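Local coordinates for protein Rbam17540 (Bacillus amyloliquefaciens, PDB 2YOY) that probably oxidises and cleaves cellulose as a copper-dependent lytic polysaccharide monooxygenase, at residues 90-95 with 158-163; 105-110 with 145-150; 110-115 with 153-158. All coordinates share one frame; numbering follows the deposited sequence. Where two conformers were deposited one is given.

Contact 1: 90-95 with 158-163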
loop_
_atom_site.group_PDB
_atom_site.type_symbol
_atom_site.label_atom_id
_atom_site.label_comp_id
_atom_site.label_asym_id
_atom_site.label_seq_id
_atom_site.Cartn_x
_atom_site.Cartn_y
_atom_site.Cartn_z
ATOM N N PHE A 90 -10.191 5.852 2.451
ATOM C CA PHE A 90 -9.179 5.234 1.577
ATOM C C PHE A 90 -9.929 4.805 0.333
ATOM O O PHE A 90 -10.782 3.924 0.393
ATOM C CB PHE A 90 -8.494 4.041 2.280
ATOM C CG PHE A 90 -7.727 4.458 3.459
ATOM C CD1 PHE A 90 -8.354 4.729 4.675
ATOM C CD2 PHE A 90 -6.328 4.665 3.370
ATOM C CE1 PHE A 90 -7.622 5.188 5.759
ATOM C CE2 PHE A 90 -5.603 5.132 4.474
ATOM C CZ PHE A 90 -6.244 5.386 5.669
ATOM N N THR A 91 -9.636 5.478 -0.784
ATOM C CA THR A 91 -10.290 5.213 -2.060
ATOM C C THR A 91 -9.359 4.562 -3.060
ATOM O O THR A 91 -8.282 5.098 -3.356
ATOM C CB THR A 91 -10.805 6.519 -2.675
ATOM O OG1 THR A 91 -11.781 7.075 -1.783
ATOM C CG2 THR A 91 -11.453 6.248 -3.994
ATOM N N TRP A 92 -9.785 3.409 -3.561
ATOM C CA TRP A 92 -9.055 2.657 -4.589
ATOM C C TRP A 92 -9.500 3.079 -5.973
ATOM O O TRP A 92 -10.688 3.382 -6.187
ATOM C CB TRP A 92 -9.284 1.153 -4.401
ATOM C CG TRP A 92 -8.612 0.566 -3.160
ATOM C CD1 TRP A 92 -9.021 0.701 -1.876
ATOM C CD2 TRP A 92 -7.447 -0.273 -3.121
ATOM N NE1 TRP A 92 -8.177 -0.008 -1.030
ATOM C CE2 TRP A 92 -7.213 -0.618 -1.769
ATOM C CE3 TRP A 92 -6.573 -0.745 -4.087
ATOM C CZ2 TRP A 92 -6.118 -1.410 -1.359
ATOM C CZ3 TRP A 92 -5.487 -1.556 -3.668
ATOM C CH2 TRP A 92 -5.293 -1.890 -2.335
ATOM N N HIS A 93 -8.551 3.136 -6.904
ATOM C CA HIS A 93 -8.822 3.223 -8.336
ATOM C C HIS A 93 -8.463 1.853 -8.937
ATOM O O HIS A 93 -7.370 1.318 -8.669
ATOM C CB HIS A 93 -7.954 4.281 -8.976
ATOM C CG HIS A 93 -8.059 4.332 -10.472
ATOM N ND1 HIS A 93 -9.145 4.867 -11.128
ATOM C CD2 HIS A 93 -7.231 3.873 -11.431
ATOM C CE1 HIS A 93 -8.971 4.748 -12.430
ATOM N NE2 HIS A 93 -7.811 4.157 -12.640
ATOM N N TYR A 94 -9.406 1.274 -9.660
ATOM C CA TYR A 94 -9.265 -0.051 -10.265
ATOM C C TYR A 94 -9.113 0.049 -11.782
ATOM O O TYR A 94 -9.911 0.719 -12.454
ATOM C CB TYR A 94 -10.436 -0.957 -9.891
ATOM C CG TYR A 94 -10.520 -1.213 -8.422
ATOM C CD1 TYR A 94 -9.602 -2.055 -7.810
ATOM C CD2 TYR A 94 -11.474 -0.597 -7.629
ATOM C CE1 TYR A 94 -9.653 -2.272 -6.468
ATOM C CE2 TYR A 94 -11.540 -0.815 -6.269
ATOM C CZ TYR A 94 -10.609 -1.640 -5.695
ATOM O OH TYR A 94 -10.649 -1.855 -4.350
ATOM N N THR A 95 -8.059 -0.560 -12.318
ATOM C CA THR A 95 -8.020 -0.836 -13.765
ATOM C C THR A 95 -8.717 -2.177 -14.093
ATOM O O THR A 95 -9.191 -2.385 -15.202
ATOM C CB THR A 95 -6.588 -0.849 -14.286
ATOM O OG1 THR A 95 -5.867 -1.924 -13.670
ATOM C CG2 THR A 95 -5.916 0.474 -13.978
ATOM N N GLY A 158 -2.499 -0.742 2.972
ATOM C CA GLY A 158 -3.714 -1.364 2.530
ATOM C C GLY A 158 -3.578 -2.602 1.694
ATOM O O GLY A 158 -2.780 -2.625 0.764
ATOM N N VAL A 159 -4.363 -3.624 2.034
ATOM C CA VAL A 159 -4.329 -4.888 1.333
ATOM C C VAL A 159 -5.716 -5.229 0.737
ATOM O O VAL A 159 -6.720 -5.193 1.427
ATOM C CB VAL A 159 -3.827 -6.006 2.250
ATOM C CG1 VAL A 159 -3.617 -7.290 1.443
ATOM C CG2 VAL A 159 -2.504 -5.641 2.952
ATOM N N TRP A 160 -5.741 -5.597 -0.541
ATOM C CA TRP A 160 -6.934 -5.949 -1.241
ATOM C C TRP A 160 -6.810 -7.434 -1.628
ATOM O O TRP A 160 -5.941 -7.791 -2.429
ATOM C CB TRP A 160 -7.068 -5.053 -2.464
ATOM C CG TRP A 160 -8.109 -5.495 -3.487
ATOM C CD1 TRP A 160 -9.277 -6.128 -3.225
ATOM C CD2 TRP A 160 -8.035 -5.348 -4.918
ATOM N NE1 TRP A 160 -9.943 -6.368 -4.387
ATOM C CE2 TRP A 160 -9.205 -5.908 -5.442
ATOM C CE3 TRP A 160 -7.096 -4.789 -5.793
ATOM C CZ2 TRP A 160 -9.470 -5.947 -6.823
ATOM C CZ3 TRP A 160 -7.339 -4.825 -7.156
ATOM C CH2 TRP A 160 -8.547 -5.392 -7.657
ATOM N N ASP A 161 -7.650 -8.277 -1.037
ATOM C CA ASP A 161 -7.675 -9.717 -1.358
ATOM C C ASP A 161 -8.674 -10.020 -2.464
ATOM O O ASP A 161 -9.855 -9.680 -2.341
ATOM C CB ASP A 161 -8.110 -10.530 -0.135
ATOM C CG ASP A 161 -7.028 -10.666 0.917
ATOM O OD1 ASP A 161 -5.963 -9.972 0.846
ATOM O OD2 ASP A 161 -7.287 -11.443 1.897
ATOM N N VAL A 162 -8.211 -10.715 -3.497
ATOM C CA VAL A 162 -9.079 -11.149 -4.624
ATOM C C VAL A 162 -9.751 -12.467 -4.229
ATOM O O VAL A 162 -9.118 -13.398 -3.685
ATOM C CB VAL A 162 -8.247 -11.301 -5.925
ATOM C CG1 VAL A 162 -9.117 -11.808 -7.076
ATOM C CG2 VAL A 162 -7.593 -9.988 -6.293
ATOM N N ALA A 163 -11.057 -12.512 -4.433
ATOM C CA ALA A 163 -11.888 -13.643 -3.953
ATOM C C ALA A 163 -11.557 -14.974 -4.658
ATOM O O ALA A 163 -11.559 -16.060 -4.043
ATOM C CB ALA A 163 -13.328 -13.308 -4.217
#
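Tyr94 sets the edge of its ring against the face of Trp160, and Trp160 presents an edge to the face of Trp92. In the first edge-to-face pair, Tyr94 CE1 stands 3.4 Å above the Trp160 ring plane, offset toward the rim, and the two planes are turned 65° apart. The second pair is more open, with 5.6 Å between the centroids of the Trp92 six-membered ring and the Trp160 five-membered ring. It is tightened at the root of the side chain, where Trp160 CB sits over the Trp92 face in a CH-pi contact, 3.6 Å from Trp92 CH2. Trp160 CG is anti to the backbone N (chi1 167°), which carries the indole on toward Tyr94 while CB stays over the Trp92 face. Gly158 O lies at the Trp92 edge, 4.1 Å from Trp92 CH2.

The polar ends are fixed by a second shell: Trp92 NE1 bonds to Tyr105 OH, Tyr94 OH to Trp103 NE1 and Trp160 NE1 to Thr100 OG1. The Trp160 side chain also comes within about 5 Å of the copper(I) ion held by His1 and His98, so this aromatic cluster reaches the metal site. An alanine at Trp160 would probably leave the Tyr94 edge without its facing ring and open a gap beside the copper site. Strand 86-94, the middle strand of a three-stranded antiparallel sheet, packs across the core on strand 154-162 of the mixed sheet, the axes of 90-94 and 158-162 approaching to 10.3 Å; Trp103 and Phe169 stack on Trp160 from strands 100-108 and 167-177.

Contact 2: 105-110 with 145-150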
loop_
_atom_site.group_PDB
_atom_site.type_symbol
_atom_site.label_atom_id
_atom_site.label_comp_id
_atom_site.label_asym_id
_atom_site.label_seq_id
_atom_site.Cartn_x
_atom_site.Cartn_y
_atom_site.Cartn_z
ATOM N N TYR A 105 -6.381 -3.179 6.527
ATOM C CA TYR A 105 -5.510 -2.020 6.697
ATOM C C TYR A 105 -4.725 -2.133 8.000
ATOM O O TYR A 105 -5.277 -2.526 9.032
ATOM C CB TYR A 105 -6.351 -0.729 6.740
ATOM C CG TYR A 105 -7.024 -0.374 5.396
ATOM C CD1 TYR A 105 -8.242 -0.890 5.062
ATOM C CD2 TYR A 105 -6.403 0.459 4.480
ATOM C CE1 TYR A 105 -8.848 -0.598 3.881
ATOM C CE2 TYR A 105 -7.002 0.758 3.232
ATOM C CZ TYR A 105 -8.217 0.192 2.950
ATOM O OH TYR A 105 -8.889 0.477 1.804
ATOM N N TYR A 106 -3.447 -1.771 7.918
ATOM C CA TYR A 106 -2.500 -1.860 8.986
ATOM C C TYR A 106 -1.775 -0.508 9.081
ATOM O O TYR A 106 -1.640 0.199 8.086
ATOM C CB TYR A 106 -1.479 -2.938 8.693
ATOM C CG TYR A 106 -2.074 -4.307 8.406
ATOM C CD1 TYR A 106 -2.676 -4.601 7.178
ATOM C CD2 TYR A 106 -2.139 -5.276 9.386
ATOM C CE1 TYR A 106 -3.295 -5.819 6.954
ATOM C CE2 TYR A 106 -2.707 -6.504 9.138
ATOM C CZ TYR A 106 -3.285 -6.768 7.934
ATOM O OH TYR A 106 -3.885 -7.963 7.692
ATOM N N ILE A 107 -1.234 -0.207 10.240
ATOM C CA ILE A 107 -0.366 0.965 10.418
ATOM C C ILE A 107 0.871 0.491 11.171
ATOM O O ILE A 107 0.814 -0.469 11.919
ATOM C CB ILE A 107 -1.045 2.118 11.170
ATOM C CG1 ILE A 107 -0.242 3.416 10.958
ATOM C CG2 ILE A 107 -1.152 1.796 12.655
ATOM C CD1 ILE A 107 -1.011 4.650 11.332
ATOM N N THR A 108 1.956 1.193 10.938
ATOM C CA THR A 108 3.189 0.969 11.681
ATOM C C THR A 108 2.973 1.273 13.155
ATOM O O THR A 108 2.245 2.174 13.523
ATOM C CB THR A 108 4.325 1.863 11.176
ATOM O OG1 THR A 108 3.809 3.161 10.900
ATOM C CG2 THR A 108 4.924 1.256 9.902
ATOM N N LYS A 109 3.703 0.546 13.988
ATOM C CA LYS A 109 3.629 0.709 15.441
ATOM C C LYS A 109 4.352 1.956 15.866
ATOM O O LYS A 109 5.249 2.445 15.169
ATOM C CB LYS A 109 4.230 -0.500 16.139
ATOM C CG LYS A 109 3.466 -1.790 15.885
ATOM C CD LYS A 109 4.189 -3.018 16.431
ATOM C CE LYS A 109 3.267 -4.236 16.361
ATOM N NZ LYS A 109 3.916 -5.505 16.825
ATOM N N LYS A 110 3.974 2.454 17.054
ATOM C CA LYS A 110 4.538 3.684 17.617
ATOM C C LYS A 110 6.063 3.693 17.583
ATOM O O LYS A 110 6.681 4.717 17.302
ATOM C CB LYS A 110 4.027 3.891 19.060
ATOM C CG LYS A 110 4.265 5.277 19.626
ATOM C CD LYS A 110 3.575 5.421 20.974
ATOM C CE LYS A 110 3.920 6.735 21.645
ATOM N NZ LYS A 110 3.455 7.905 20.855
ATOM N N PHE A 145 -10.362 3.825 10.896
ATOM C CA PHE A 145 -9.896 4.633 11.997
ATOM C C PHE A 145 -8.384 4.546 12.139
ATOM O O PHE A 145 -7.848 3.500 12.369
ATOM C CB PHE A 145 -10.617 4.246 13.291
ATOM C CG PHE A 145 -10.444 5.277 14.379
ATOM C CD1 PHE A 145 -11.276 6.350 14.479
ATOM C CD2 PHE A 145 -9.404 5.142 15.294
ATOM C CE1 PHE A 145 -11.091 7.300 15.495
ATOM C CE2 PHE A 145 -9.221 6.081 16.336
ATOM C CZ PHE A 145 -10.090 7.133 16.435
ATOM N N VAL A 146 -7.674 5.649 11.936
ATOM C CA VAL A 146 -6.231 5.615 12.039
ATOM C C VAL A 146 -5.915 5.967 13.531
ATOM O O VAL A 146 -6.397 6.985 14.037
ATOM C CB VAL A 146 -5.603 6.700 11.153
ATOM C CG1 VAL A 146 -4.103 6.882 11.420
ATOM C CG2 VAL A 146 -5.944 6.529 9.660
ATOM N N PRO A 147 -5.084 5.160 14.228
ATOM C CA PRO A 147 -4.835 5.419 15.634
ATOM C C PRO A 147 -4.429 6.870 15.926
ATOM O O PRO A 147 -3.707 7.479 15.149
ATOM C CB PRO A 147 -3.701 4.418 16.005
ATOM C CG PRO A 147 -3.769 3.337 14.982
ATOM C CD PRO A 147 -4.452 3.943 13.747
ATOM N N THR A 148 -4.864 7.379 17.069
ATOM C CA THR A 148 -4.597 8.760 17.495
ATOM C C THR A 148 -3.492 8.848 18.579
ATOM O O THR A 148 -3.303 9.925 19.167
ATOM C CB THR A 148 -5.879 9.453 18.016
ATOM O OG1 THR A 148 -6.430 8.724 19.131
ATOM C CG2 THR A 148 -6.944 9.576 16.903
ATOM N N ASP A 149 -2.786 7.739 18.828
ATOM C CA ASP A 149 -1.756 7.626 19.886
ATOM C C ASP A 149 -0.338 7.713 19.329
ATOM O O ASP A 149 0.622 7.391 20.026
ATOM C CB ASP A 149 -1.900 6.302 20.673
ATOM C CG ASP A 149 -1.742 5.086 19.796
ATOM O OD1 ASP A 149 -1.666 5.244 18.559
ATOM O OD2 ASP A 149 -1.682 3.972 20.332
ATOM N N ARG A 150 -0.208 8.120 18.068
ATOM C CA ARG A 150 1.110 8.232 17.456
ATOM C C ARG A 150 1.181 9.319 16.397
ATOM O O ARG A 150 0.169 9.670 15.807
ATOM C CB ARG A 150 1.559 6.861 16.916
ATOM C CG ARG A 150 0.824 6.384 15.656
ATOM C CD ARG A 150 0.895 4.855 15.509
ATOM N NE ARG A 150 0.088 4.190 16.521
ATOM C CZ ARG A 150 -0.116 2.900 16.616
ATOM N NH1 ARG A 150 0.415 2.046 15.741
ATOM N NH2 ARG A 150 -0.914 2.435 17.561
#
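Arg150 reaches Thr108 by placing CG between its own backbone N and carbonyl carbon (chi1 72°) and bending again at chi3 (70°), which folds the guanidinium back beside Asp149. Arg150 NH1 then donates to Thr108 O at 2.9 Å; the oxygen lies in the guanidinium plane, although NH1 is tilted from the carbonyl plane. Side-on, Arg150 NE and NH2 both bind Asp149 OD1, at 2.9 and 3.1 Å. Glu124 forms a further salt bridge to Arg150 NH1, and two carboxylates nearby would be expected to favour the positive charge of the guanidinium and hold its orientation. Pro147 CG lies over one of its faces, 3.9 Å above the plane.

In the beta-sandwich core typical of this monooxygenase family, the contact joins the end of strand 100-108 to the turn that leaves strand 141-146 in the facing sheet. Ile107 packs between them, its CD1 against Val146 CG1 at 3.8 Å and its CG2 against Pro147 CG. Ile126, Ile156 and Leu177 extend this apolar patch. At the outer rim, in one of its two conformers, Lys110 bends at chi4 and its NZ donates to Asp149 O at 3.0 Å, a bond that may not be permanent.

Contact 3: 110-115 with 153-158; sequences KNWNPN and YHIILG
Trp112 NE1 donates to Tyr153 O at 2.8 Å. The carbonyl oxygen lies in the indole plane, so the bond helps to set the rotation of the ring as well as its position. This pins the loop that follows strand 100-108 of the beta-sandwich to the corner of the chain at Tyr153, next to strand 154-162; the touching parts of the two segments run 90° apart. Trp112, Tyr153 and His154 form an aromatic cluster round this bond.

Trp112 CG lies between the backbone N and the carbonyl carbon (chi1 77°), which turns the indole in toward residues 153-155. Its six-membered ring meets Tyr153 edge to face, planes at 70°, with Trp112 CZ2 3.8 Å above the tyrosine ring and over its centre. At the far tip of the indole, Trp112 CH2 presses on Ile155 CD1 at 3.5 Å. His154 lies obliquely beside the pyrrole side of the indole, with His154 ND1 3.6 Å from Trp112 CD1; the same ND1 is hydrogen-bonded to Thr108 OG1, so a residue of the neighbouring strand sets the imidazole. Tyr153 is held at its other end, where OH bonds to Asp174 and Gln73, while Lys80 makes a cation-pi contact with the ring.

Pro114 adds its CB against Tyr153 CD2 at 3.8 Å. Just before it, Asn113 OD1 accepts from Asn115 N in an Asx turn that spans Pro114. At the start of the segment a water links Lys110 to His154: it donates to Lys110 O at 2.7 Å and accepts a weak bond from His154 NE2.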
loop_
_atom_site.group_PDB
_atom_site.type_symbol
_atom_site.label_atom_id
_atom_site.label_comp_id
_atom_site.label_asym_id
_atom_site.label_seq_id
_atom_site.Cartn_x
_atom_site.Cartn_y
_atom_site.Cartn_z
ATOM N N LYS A 110 3.974 2.454 17.054
ATOM C CA LYS A 110 4.538 3.684 17.617
ATOM C C LYS A 110 6.063 3.693 17.583
ATOM O O LYS A 110 6.681 4.717 17.302
ATOM C CB LYS A 110 4.027 3.891 19.060
ATOM C CG LYS A 110 4.265 5.277 19.626
ATOM C CD LYS A 110 3.575 5.421 20.974
ATOM C CE LYS A 110 3.920 6.735 21.645
ATOM N NZ LYS A 110 3.455 7.905 20.855
ATOM N N ASN A 111 6.679 2.553 17.848
ATOM C CA ASN A 111 8.136 2.525 17.932
ATOM C C ASN A 111 8.802 1.929 16.689
ATOM O O ASN A 111 9.908 1.414 16.772
ATOM C CB ASN A 111 8.546 1.728 19.186
ATOM C CG ASN A 111 8.078 0.288 19.123
ATOM O OD1 ASN A 111 7.265 -0.069 18.263
ATOM N ND2 ASN A 111 8.588 -0.542 20.020
ATOM N N TRP A 112 8.150 1.957 15.527
ATOM C CA TRP A 112 8.765 1.297 14.362
ATOM C C TRP A 112 10.054 1.987 13.930
ATOM O O TRP A 112 10.274 3.142 14.242
ATOM C CB TRP A 112 7.793 1.223 13.188
ATOM C CG TRP A 112 7.589 2.516 12.408
ATOM C CD1 TRP A 112 7.074 3.684 12.858
ATOM C CD2 TRP A 112 7.933 2.719 11.039
ATOM N NE1 TRP A 112 7.011 4.617 11.830
ATOM C CE2 TRP A 112 7.540 4.050 10.700
ATOM C CE3 TRP A 112 8.507 1.904 10.045
ATOM C CZ2 TRP A 112 7.736 4.585 9.427
ATOM C CZ3 TRP A 112 8.660 2.458 8.755
ATOM C CH2 TRP A 112 8.283 3.781 8.486
ATOM N N ASN A 113 10.859 1.274 13.153
ATOM C CA ASN A 113 12.133 1.796 12.659
ATOM C C ASN A 113 12.072 2.143 11.171
ATOM O O ASN A 113 12.096 1.263 10.315
ATOM C CB ASN A 113 13.256 0.794 12.925
ATOM C CG ASN A 113 14.625 1.364 12.620
ATOM O OD1 ASN A 113 14.762 2.346 11.889
ATOM N ND2 ASN A 113 15.657 0.782 13.239
ATOM N N PRO A 114 11.976 3.450 10.855
ATOM C CA PRO A 114 11.849 3.843 9.455
ATOM C C PRO A 114 13.059 3.607 8.579
ATOM O O PRO A 114 12.966 3.848 7.374
ATOM C CB PRO A 114 11.545 5.359 9.543
ATOM C CG PRO A 114 12.147 5.780 10.839
ATOM C CD PRO A 114 11.926 4.616 11.761
ATOM N N ASN A 115 14.190 3.176 9.162
ATOM C CA ASN A 115 15.398 2.886 8.404
ATOM C C ASN A 115 15.727 1.413 8.203
ATOM O O ASN A 115 16.860 1.091 7.857
ATOM C CB ASN A 115 16.588 3.618 9.049
ATOM C CG ASN A 115 16.457 5.117 8.942
ATOM O OD1 ASN A 115 16.361 5.653 7.838
ATOM N ND2 ASN A 115 16.404 5.797 10.071
ATOM N N TYR A 153 6.240 10.227 11.091
ATOM C CA TYR A 153 6.288 9.364 9.929
ATOM C C TYR A 153 5.792 7.973 10.284
ATOM O O TYR A 153 6.399 7.289 11.131
ATOM C CB TYR A 153 7.713 9.276 9.373
ATOM C CG TYR A 153 7.867 8.378 8.149
ATOM C CD1 TYR A 153 6.799 8.147 7.255
ATOM C CD2 TYR A 153 9.089 7.798 7.860
ATOM C CE1 TYR A 153 6.945 7.291 6.164
ATOM C CE2 TYR A 153 9.258 7.000 6.734
ATOM C CZ TYR A 153 8.203 6.754 5.883
ATOM O OH TYR A 153 8.405 5.954 4.757
ATOM N N HIS A 154 4.711 7.584 9.617
ATOM C CA HIS A 154 4.089 6.247 9.707
ATOM C C HIS A 154 3.803 5.748 8.324
ATOM O O HIS A 154 3.769 6.548 7.411
ATOM C CB HIS A 154 2.879 6.216 10.626
ATOM C CG HIS A 154 3.277 6.351 12.058
ATOM N ND1 HIS A 154 3.806 5.299 12.778
ATOM C CD2 HIS A 154 3.416 7.449 12.842
ATOM C CE1 HIS A 154 4.199 5.731 13.957
ATOM N NE2 HIS A 154 3.990 7.032 14.017
ATOM N N ILE A 155 3.587 4.428 8.194
ATOM C CA ILE A 155 3.147 3.806 6.927
ATOM C C ILE A 155 1.844 3.085 7.180
ATOM O O ILE A 155 1.704 2.342 8.142
ATOM C CB ILE A 155 4.239 2.889 6.361
ATOM C CG1 ILE A 155 5.455 3.712 5.929
ATOM C CG2 ILE A 155 3.713 2.041 5.229
ATOM C CD1 ILE A 155 6.673 2.881 5.536
ATOM N N ILE A 156 0.829 3.481 6.419
ATOM C CA ILE A 156 -0.380 2.704 6.303
ATOM C C ILE A 156 -0.209 1.735 5.175
ATOM O O ILE A 156 0.045 2.115 4.028
ATOM C CB ILE A 156 -1.598 3.625 6.152
ATOM C CG1 ILE A 156 -1.691 4.481 7.440
ATOM C CG2 ILE A 156 -2.913 2.853 5.841
ATOM C CD1 ILE A 156 -2.678 5.634 7.313
ATOM N N LEU A 157 -0.406 0.447 5.487
ATOM C CA LEU A 157 -0.575 -0.592 4.471
ATOM C C LEU A 157 -2.044 -0.944 4.213
ATOM O O LEU A 157 -2.774 -1.426 5.128
ATOM C CB LEU A 157 0.132 -1.837 4.930
ATOM C CG LEU A 157 0.042 -3.087 4.096
ATOM C CD1 LEU A 157 0.675 -2.901 2.736
ATOM C CD2 LEU A 157 0.702 -4.284 4.824
ATOM N N GLY A 158 -2.499 -0.742 2.972
ATOM C CA GLY A 158 -3.714 -1.364 2.530
ATOM C C GLY A 158 -3.578 -2.602 1.694
ATOM O O GLY A 158 -2.780 -2.625 0.764
HETATM O O HOH W 1 5.745 7.099 16.371
#

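From the N terminus, the chain first enters contact 1 at 90-95, on a strand of the three-stranded sheet, and closes that loop only at 158-163. Contacts 2 and 3 both nest inside it. They cross each other: 105-110 and 110-115 come first, followed by their partners 145-150 and 153-158 in the same order. Contacts 2 and 3 share Lys110, and contacts 1 and 3 share Gly158 on strand 154-162. Contacts 1 and 2 each bridge the two sheets, and their centres lie about 20 Å apart; contact 3 instead fastens a loop to the mixed sheet, on the opposite side of the chain's centre from contact 1.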